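Phosphinothricin N-acetyltransferase (Brucella ovis, PDB 5DWM) probably transfers an acyl group, as a GNAT-fold acetyltransferase that binds acetyl-CoA, and is named for the acetylation of phosphinothricin. Local coordinates at residues A[9-23]-A[62-74]. Numbering follows the deposited sequence.
Sequences MPVIRDFQPADIETI and ILVAEADGRVLGY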
ATOM      1  N   MET A   9      31.611 -10.398  14.344  1.00 43.50           N
ATOM      2  CA  MET A   9      30.553 -11.375  14.117  1.00 41.02           C
ATOM      3  C   MET A   9      29.212 -10.789  14.542  1.00 37.18           C
ATOM      4  O   MET A   9      29.064 -10.381  15.700  1.00 37.82           O
ATOM      5  CB  MET A   9      30.837 -12.639  14.915  1.00 42.28           C
ATOM      6  CG  MET A   9      29.757 -13.699  14.794  1.00 43.28           C
ATOM      7  SD  MET A   9      29.590 -14.293  13.103  1.00 43.93           S
ATOM      8  CE  MET A   9      27.998 -15.117  13.172  1.00 46.10           C
ATOM      9  N   PRO A  10      28.216 -10.734  13.657  1.00 33.23           N
ATOM     10  CA  PRO A  10      26.918 -10.158  14.030  1.00 30.97           C
ATOM     11  C   PRO A  10      25.972 -11.167  14.668  1.00 31.67           C
ATOM     12  O   PRO A  10      25.920 -12.340  14.295  1.00 34.02           O
ATOM     13  CB  PRO A  10      26.351  -9.684  12.681  1.00 29.71           C
ATOM     14  CG  PRO A  10      27.266 -10.267  11.607  1.00 31.16           C
ATOM     15  CD  PRO A  10      28.245 -11.176  12.255  1.00 32.92           C
ATOM     16  N   VAL A  11      25.212 -10.689  15.654  1.00 28.08           N
ATOM     17  CA  VAL A  11      24.173 -11.466  16.323  1.00 28.23           C
ATOM     18  C   VAL A  11      22.833 -10.773  16.101  1.00 25.17           C
ATOM     19  O   VAL A  11      22.746  -9.544  16.190  1.00 25.35           O
ATOM     20  CB  VAL A  11      24.463 -11.578  17.833  1.00 31.10           C
ATOM     21  CG1 VAL A  11      23.432 -12.460  18.519  1.00 32.55           C
ATOM     22  CG2 VAL A  11      25.861 -12.112  18.068  1.00 31.21           C
ATOM     23  N   ILE A  12      21.781 -11.557  15.833  1.00 22.92           N
ATOM     24  CA  ILE A  12      20.421 -11.032  15.693  1.00 22.26           C
ATOM     25  C   ILE A  12      19.695 -11.179  17.027  1.00 22.71           C
ATOM     26  O   ILE A  12      19.687 -12.267  17.621  1.00 25.47           O
ATOM     27  CB  ILE A  12      19.650 -11.760  14.576  1.00 21.74           C
ATOM     28  CG1 ILE A  12      20.424 -11.734  13.250  1.00 22.06           C
ATOM     29  CG2 ILE A  12      18.258 -11.154  14.400  1.00 22.32           C
ATOM     30  CD1 ILE A  12      20.798 -10.364  12.771  1.00 21.15           C
ATOM     31  N   ARG A  13      19.064 -10.096  17.493  1.00 21.31           N
ATOM     32  CA  ARG A  13      18.306 -10.133  18.738  1.00 20.02           C
ATOM     33  C   ARG A  13      17.108  -9.202  18.627  1.00 18.64           C
ATOM     34  O   ARG A  13      17.011  -8.387  17.708  1.00 18.90           O
ATOM     35  CB  ARG A  13      19.162  -9.732  19.945  1.00 20.89           C
ATOM     36  CG  ARG A  13      19.656  -8.291  19.880  1.00 20.72           C
ATOM     37  CD  ARG A  13      20.247  -7.832  21.209  1.00 20.81           C
ATOM     38  NE  ARG A  13      20.960  -6.562  21.077  1.00 21.20           N
ATOM     39  CZ  ARG A  13      20.364  -5.374  21.040  1.00 20.06           C
ATOM     40  NH1 ARG A  13      19.041  -5.292  21.122  1.00 20.07           N
ATOM     41  NH2 ARG A  13      21.087  -4.265  20.921  1.00 19.91           N
ATOM     42  N   ASP A  14      16.197  -9.317  19.594  1.00 20.00           N
ATOM     43  CA  ASP A  14      15.054  -8.415  19.642  1.00 21.37           C
ATOM     44  C   ASP A  14      15.499  -6.985  19.924  1.00 20.45           C
ATOM     45  O   ASP A  14      16.406  -6.740  20.725  1.00 20.72           O
ATOM     46  CB  ASP A  14      14.089  -8.830  20.750  1.00 23.31           C
ATOM     47  CG  ASP A  14      13.275 -10.063  20.401  1.00 27.03           C
ATOM     48  OD1 ASP A  14      12.931 -10.254  19.215  1.00 28.97           O
ATOM     49  OD2 ASP A  14      12.961 -10.833  21.327  1.00 30.47           O
ATOM     50  N   PHE A  15      14.818  -6.041  19.281  1.00 19.91           N
ATOM     51  CA  PHE A  15      14.967  -4.629  19.591  1.00 19.45           C
ATOM     52  C   PHE A  15      14.613  -4.347  21.047  1.00 19.80           C
ATOM     53  O   PHE A  15      13.703  -4.962  21.618  1.00 22.34           O
ATOM     54  CB  PHE A  15      14.009  -3.863  18.673  1.00 18.69           C
ATOM     55  CG  PHE A  15      13.658  -2.474  19.138  1.00 19.86           C
ATOM     56  CD1 PHE A  15      12.522  -2.243  19.905  1.00 21.05           C
ATOM     57  CD2 PHE A  15      14.427  -1.387  18.757  1.00 18.79           C
ATOM     58  CE1 PHE A  15      12.187  -0.957  20.317  1.00 21.33           C
ATOM     59  CE2 PHE A  15      14.091  -0.095  19.162  1.00 20.17           C
ATOM     60  CZ  PHE A  15      12.969   0.114  19.941  1.00 20.61           C
ATOM     61  N   GLN A  16      15.346  -3.409  21.642  1.00 20.37           N
ATOM     62  CA  GLN A  16      15.006  -2.832  22.926  0.57 20.74           C
ATOM     63  C   GLN A  16      15.017  -1.317  22.792  1.00 20.35           C
ATOM     64  O   GLN A  16      15.660  -0.769  21.895  1.00 19.07           O
ATOM     65  CB  GLN A  16      16.006  -3.274  24.008  0.57 24.83           C
ATOM     66  CG  GLN A  16      16.195  -4.786  24.084  0.57 28.28           C
ATOM     67  CD  GLN A  16      14.982  -5.516  24.649  0.57 31.76           C
ATOM     68  OE1 GLN A  16      14.109  -4.912  25.272  0.57 33.19           O
ATOM     69  NE2 GLN A  16      14.930  -6.825  24.434  0.57 32.51           N
ATOM     70  N   PRO A  17      14.267  -0.609  23.647  1.00 20.63           N
ATOM     71  CA  PRO A  17      14.193   0.859  23.494  1.00 20.90           C
ATOM     72  C   PRO A  17      15.541   1.565  23.503  1.00 20.44           C
ATOM     73  O   PRO A  17      15.684   2.616  22.861  1.00 21.82           O
ATOM     74  CB  PRO A  17      13.305   1.296  24.666  1.00 21.74           C
ATOM     75  CG  PRO A  17      12.460   0.090  24.956  1.00 22.43           C
ATOM     76  CD  PRO A  17      13.331  -1.105  24.674  1.00 22.20           C
ATOM     77  N   ALA A  18      16.540   1.013  24.197  1.00 19.04           N
ATOM     78  CA  ALA A  18      17.878   1.596  24.178  1.00 18.87           C
ATOM     79  C   ALA A  18      18.470   1.659  22.774  1.00 18.91           C
ATOM     80  O   ALA A  18      19.389   2.454  22.536  1.00 20.67           O
ATOM     81  CB  ALA A  18      18.804   0.798  25.096  1.00 17.94           C
ATOM     82  N   ASP A  19      17.960   0.855  21.838  1.00 17.95           N
ATOM     83  CA  ASP A  19      18.477   0.840  20.474  1.00 18.19           C
ATOM     84  C   ASP A  19      17.951   1.984  19.616  1.00 17.13           C
ATOM     85  O   ASP A  19      18.425   2.149  18.487  1.00 17.07           O
ATOM     86  CB  ASP A  19      18.100  -0.469  19.763  1.00 17.58           C
ATOM     87  CG  ASP A  19      18.628  -1.703  20.468  1.00 18.87           C
ATOM     88  OD1 ASP A  19      19.729  -1.634  21.044  1.00 20.16           O
ATOM     89  OD2 ASP A  19      17.932  -2.746  20.433  1.00 18.96           O
ATOM     90  N   ILE A  20      17.005   2.783  20.118  1.00 16.92           N
ATOM     91  CA  ILE A  20      16.337   3.784  19.281  0.52 17.24           C
ATOM     92  C   ILE A  20      17.321   4.819  18.751  1.00 16.12           C
ATOM     93  O   ILE A  20      17.189   5.310  17.621  1.00 16.61           O
ATOM     94  CB  ILE A  20      15.164   4.435  20.041  0.52 17.44           C
ATOM     95  CG1 ILE A  20      13.914   3.563  19.933  0.52 17.93           C
ATOM     96  CG2 ILE A  20      14.876   5.848  19.523  0.52 17.23           C
ATOM     97  CD1 ILE A  20      13.331   3.501  18.528  0.52 19.44           C
ATOM     98  N   GLU A  21      18.322   5.182  19.557  1.00 16.46           N
ATOM     99  CA  GLU A  21      19.268   6.205  19.115  1.00 17.43           C
ATOM    100  C   GLU A  21      20.018   5.769  17.860  1.00 16.74           C
ATOM    101  O   GLU A  21      20.093   6.517  16.878  1.00 17.85           O
ATOM    102  CB  GLU A  21      20.242   6.562  20.237  1.00 21.41           C
ATOM    103  CG  GLU A  21      21.336   7.503  19.777  1.00 25.12           C
ATOM    104  CD  GLU A  21      22.229   7.944  20.902  1.00 30.29           C
ATOM    105  OE1 GLU A  21      22.006   9.051  21.433  1.00 33.28           O
ATOM    106  OE2 GLU A  21      23.147   7.180  21.260  1.00 31.87           O
ATOM    107  N   THR A  22      20.576   4.554  17.869  1.00 17.06           N
ATOM    108  CA  THR A  22      21.311   4.075  16.701  1.00 17.51           C
ATOM    109  C   THR A  22      20.376   3.801  15.527  1.00 16.27           C
ATOM    110  O   THR A  22      20.712   4.105  14.374  1.00 16.77           O
ATOM    111  CB  THR A  22      22.125   2.834  17.067  1.00 19.89           C
ATOM    112  OG1 THR A  22      23.018   3.155  18.136  1.00 21.78           O
ATOM    113  CG2 THR A  22      22.942   2.358  15.875  1.00 21.46           C
ATOM    114  N   ILE A  23      19.200   3.226  15.794  1.00 15.69           N
ATOM    115  CA  ILE A  23      18.238   2.989  14.722  1.00 15.86           C
ATOM    116  C   ILE A  23      17.880   4.295  14.022  1.00 15.48           C
ATOM    117  O   ILE A  23      17.821   4.359  12.785  1.00 15.50           O
ATOM    118  CB  ILE A  23      17.000   2.260  15.273  1.00 17.49           C
ATOM    119  CG1 ILE A  23      17.322   0.773  15.461  1.00 19.08           C
ATOM    120  CG2 ILE A  23      15.804   2.463  14.348  1.00 18.36           C
ATOM    121  CD1 ILE A  23      16.352   0.045  16.326  1.00 20.64           C
ATOM    122  N   ILE A  62      10.460  -6.951  15.932  1.00 16.14           N
ATOM    123  CA  ILE A  62      11.410  -5.892  15.612  1.00 15.08           C
ATOM    124  C   ILE A  62      12.777  -6.412  16.011  1.00 15.73           C
ATOM    125  O   ILE A  62      12.992  -6.750  17.181  1.00 17.50           O
ATOM    126  CB  ILE A  62      11.109  -4.581  16.360  1.00 17.04           C
ATOM    127  CG1 ILE A  62       9.649  -4.154  16.182  1.00 18.32           C
ATOM    128  CG2 ILE A  62      12.034  -3.487  15.878  1.00 17.81           C
ATOM    129  CD1 ILE A  62       9.253  -2.995  17.087  1.00 19.62           C
ATOM    130  N   LEU A  63      13.692  -6.475  15.048  1.00 16.61           N
ATOM    131  CA  LEU A  63      14.973  -7.136  15.224  1.00 16.82           C
ATOM    132  C   LEU A  63      16.120  -6.174  14.953  1.00 16.87           C
ATOM    133  O   LEU A  63      16.007  -5.251  14.142  1.00 17.61           O
ATOM    134  CB  LEU A  63      15.092  -8.312  14.261  1.00 17.88           C
ATOM    135  CG  LEU A  63      13.993  -9.364  14.347  1.00 18.94           C
ATOM    136  CD1 LEU A  63      14.212 -10.384  13.245  1.00 19.12           C
ATOM    137  CD2 LEU A  63      13.995 -10.030  15.721  1.00 19.91           C
ATOM    138  N   VAL A  64      17.237  -6.414  15.634  1.00 16.60           N
ATOM    139  CA  VAL A  64      18.464  -5.671  15.391  1.00 16.89           C
ATOM    140  C   VAL A  64      19.615  -6.645  15.196  1.00 18.22           C
ATOM    141  O   VAL A  64      19.609  -7.759  15.726  1.00 18.56           O
ATOM    142  CB  VAL A  64      18.791  -4.652  16.508  1.00 17.96           C
ATOM    143  CG1 VAL A  64      17.676  -3.619  16.624  1.00 18.30           C
ATOM    144  CG2 VAL A  64      19.044  -5.352  17.835  1.00 20.55           C
ATOM    145  N   ALA A  65      20.611  -6.212  14.427  1.00 17.15           N
ATOM    146  CA  ALA A  65      21.864  -6.937  14.272  1.00 17.98           C
ATOM    147  C   ALA A  65      22.930  -6.176  15.039  1.00 20.03           C
ATOM    148  O   ALA A  65      23.098  -4.970  14.834  1.00 20.01           O
ATOM    149  CB  ALA A  65      22.257  -7.023  12.799  1.00 18.78           C
ATOM    150  N   GLU A  66      23.643  -6.871  15.921  1.00 21.62           N
ATOM    151  CA  GLU A  66      24.640  -6.250  16.782  0.50 23.36           C
ATOM    152  C   GLU A  66      25.977  -6.953  16.610  1.00 24.87           C
ATOM    153  O   GLU A  66      26.038  -8.186  16.601  1.00 25.40           O
ATOM    154  CB  GLU A  66      24.216  -6.316  18.254  0.50 25.05           C
ATOM    155  CG  GLU A  66      25.261  -5.769  19.213  0.50 26.26           C
ATOM    156  CD  GLU A  66      24.853  -5.908  20.664  0.50 27.79           C
ATOM    157  OE1 GLU A  66      23.640  -6.016  20.937  0.50 29.70           O
ATOM    158  OE2 GLU A  66      25.750  -5.915  21.535  0.50 28.21           O
ATOM    159  N   ALA A  67      27.041  -6.163  16.471  1.00 25.34           N
ATOM    160  CA  ALA A  67      28.401  -6.680  16.416  1.00 27.17           C
ATOM    161  C   ALA A  67      29.321  -5.658  17.065  1.00 30.80           C
ATOM    162  O   ALA A  67      29.203  -4.458  16.804  1.00 30.25           O
ATOM    163  CB  ALA A  67      28.842  -6.953  14.970  1.00 28.86           C
ATOM    164  N   ASP A  68      30.232  -6.147  17.910  1.00 33.41           N
ATOM    165  CA  ASP A  68      31.138  -5.291  18.680  1.00 36.78           C
ATOM    166  C   ASP A  68      30.374  -4.225  19.464  1.00 35.38           C
ATOM    167  O   ASP A  68      30.802  -3.074  19.575  1.00 36.28           O
ATOM    168  CB  ASP A  68      32.232  -4.680  17.803  1.00 40.37           C
ATOM    169  CG  ASP A  68      33.433  -4.207  18.611  1.00 45.22           C
ATOM    170  OD1 ASP A  68      33.654  -4.742  19.720  1.00 46.83           O
ATOM    171  OD2 ASP A  68      34.156  -3.304  18.137  1.00 46.88           O
ATOM    172  N   GLY A  69      29.223  -4.609  20.009  1.00 33.97           N
ATOM    173  CA  GLY A  69      28.423  -3.696  20.795  1.00 32.98           C
ATOM    174  C   GLY A  69      27.671  -2.635  20.022  1.00 32.32           C
ATOM    175  O   GLY A  69      26.956  -1.845  20.646  1.00 33.95           O
ATOM    176  N   ARG A  70      27.807  -2.584  18.694  1.00 28.56           N
ATOM    177  CA  ARG A  70      27.138  -1.598  17.853  1.00 28.95           C
ATOM    178  C   ARG A  70      25.962  -2.255  17.148  1.00 23.99           C
ATOM    179  O   ARG A  70      26.081  -3.375  16.647  1.00 24.64           O
ATOM    180  CB  ARG A  70      28.080  -1.109  16.753  1.00 33.95           C
ATOM    181  CG  ARG A  70      29.027   0.009  17.113  1.00 40.28           C
ATOM    182  CD  ARG A  70      29.763   0.459  15.852  1.00 44.23           C
ATOM    183  NE  ARG A  70      28.840   0.755  14.753  1.00 46.77           N
ATOM    184  CZ  ARG A  70      29.209   0.905  13.483  1.00 48.81           C
ATOM    185  NH1 ARG A  70      30.483   0.782  13.145  1.00 49.89           N
ATOM    186  NH2 ARG A  70      28.302   1.174  12.547  1.00 49.06           N
ATOM    187  N   VAL A  71      24.840  -1.543  17.067  1.00 22.35           N
ATOM    188  CA  VAL A  71      23.740  -1.970  16.207  1.00 21.49           C
ATOM    189  C   VAL A  71      24.076  -1.593  14.770  1.00 21.59           C
ATOM    190  O   VAL A  71      24.304  -0.417  14.464  1.00 21.53           O
ATOM    191  CB  VAL A  71      22.411  -1.349  16.653  1.00 22.30           C
ATOM    192  CG1 VAL A  71      21.365  -1.441  15.531  1.00 21.80           C
ATOM    193  CG2 VAL A  71      21.926  -2.043  17.915  1.00 24.59           C
ATOM    194  N   LEU A  72      24.117  -2.593  13.889  1.00 20.47           N
ATOM    195  CA  LEU A  72      24.522  -2.402  12.504  1.00 20.01           C
ATOM    196  C   LEU A  72      23.350  -2.375  11.534  1.00 17.94           C
ATOM    197  O   LEU A  72      23.539  -2.015  10.365  1.00 18.88           O
ATOM    198  CB  LEU A  72      25.485  -3.512  12.075  1.00 22.99           C
ATOM    199  CG  LEU A  72      26.751  -3.643  12.926  1.00 27.22           C
ATOM    200  CD1 LEU A  72      27.652  -4.693  12.336  1.00 28.49           C
ATOM    201  CD2 LEU A  72      27.462  -2.308  13.000  1.00 29.85           C
ATOM    202  N   GLY A  73      22.160  -2.754  11.977  1.00 17.12           N
ATOM    203  CA  GLY A  73      20.999  -2.754  11.104  1.00 17.63           C
ATOM    204  C   GLY A  73      19.800  -3.210  11.897  1.00 15.87           C
ATOM    205  O   GLY A  73      19.924  -3.699  13.024  1.00 16.58           O
ATOM    206  N   TYR A  74      18.625  -3.032  11.298  1.00 14.77           N
ATOM    207  CA  TYR A  74      17.390  -3.422  11.954  1.00 14.79           C
ATOM    208  C   TYR A  74      16.378  -3.867  10.907  1.00 15.12           C
ATOM    209  O   TYR A  74      16.494  -3.550   9.719  1.00 15.49           O
ATOM    210  CB  TYR A  74      16.821  -2.302  12.843  1.00 15.13           C
ATOM    211  CG  TYR A  74      16.355  -1.078  12.083  1.00 13.92           C
ATOM    212  CD1 TYR A  74      17.234  -0.048  11.790  1.00 14.70           C
ATOM    213  CD2 TYR A  74      15.033  -0.953  11.660  1.00 14.91           C
ATOM    214  CE1 TYR A  74      16.820   1.076  11.104  1.00 15.59           C
ATOM    215  CE2 TYR A  74      14.601   0.170  10.966  1.00 15.44           C
ATOM    216  CZ  TYR A  74      15.506   1.184  10.687  1.00 15.70           C
ATOM    217  OH  TYR A  74      15.097   2.308   9.997  1.00 18.18           O
TER
HETATM  218  O   HOH W   1      30.322  -9.107  18.208  1.00 46.01           O
HETATM  219  O   HOH W   2      10.618  -8.317  18.596  1.00 24.56           O
HETATM  220  O   HOH W   3      25.010   1.177  18.505  1.00 28.31           O
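Arg13 holds two carboxylates at once, Glu66 on the adjacent strand and Asp19, six residues along the chain. It grips Glu66 side-on: NE lies 2.7 Å from OE1, which also accepts from NH2, and the guanidinium and carboxylate planes stand 82° apart. Asp19 is met end-on, NH1 to OD2 at 2.9 Å and NH2 to OD1 at 3.0 Å. NH1 also reaches Asp14 O, so bonds around the edge fix the guanidinium's rotation, while Val64 CG2 packs over one face. Chi1 of 64° puts CG between backbone N and carbonyl carbon, and the chain, extended from CG to NE, carries the guanidinium over Val64. Asp19 OD2 additionally accepts from Gln16 N, tying the turn to the same charge network. Beneath, strands 11-14 and 62-67 pair antiparallel, and Phe15 N extends the pairing to Ile62 O. On the other face, Ile12 CD1 meets Ala65 CB at 3.6 Å, the small alanine suiting this close approach. Back on the Arg13 face, branched Ile23 meets Val64 through CD1 and lays CG2 over the Tyr74 ring, a CH-pi contact 3.8 Å from its centroid. Strand 11-14 is an outermost strand of the chain's GNAT sheet: helix 105-119 covers Ile12 and Ala65, while helix 20-33 packs across the opposite face on strands 62-67 and 70-79.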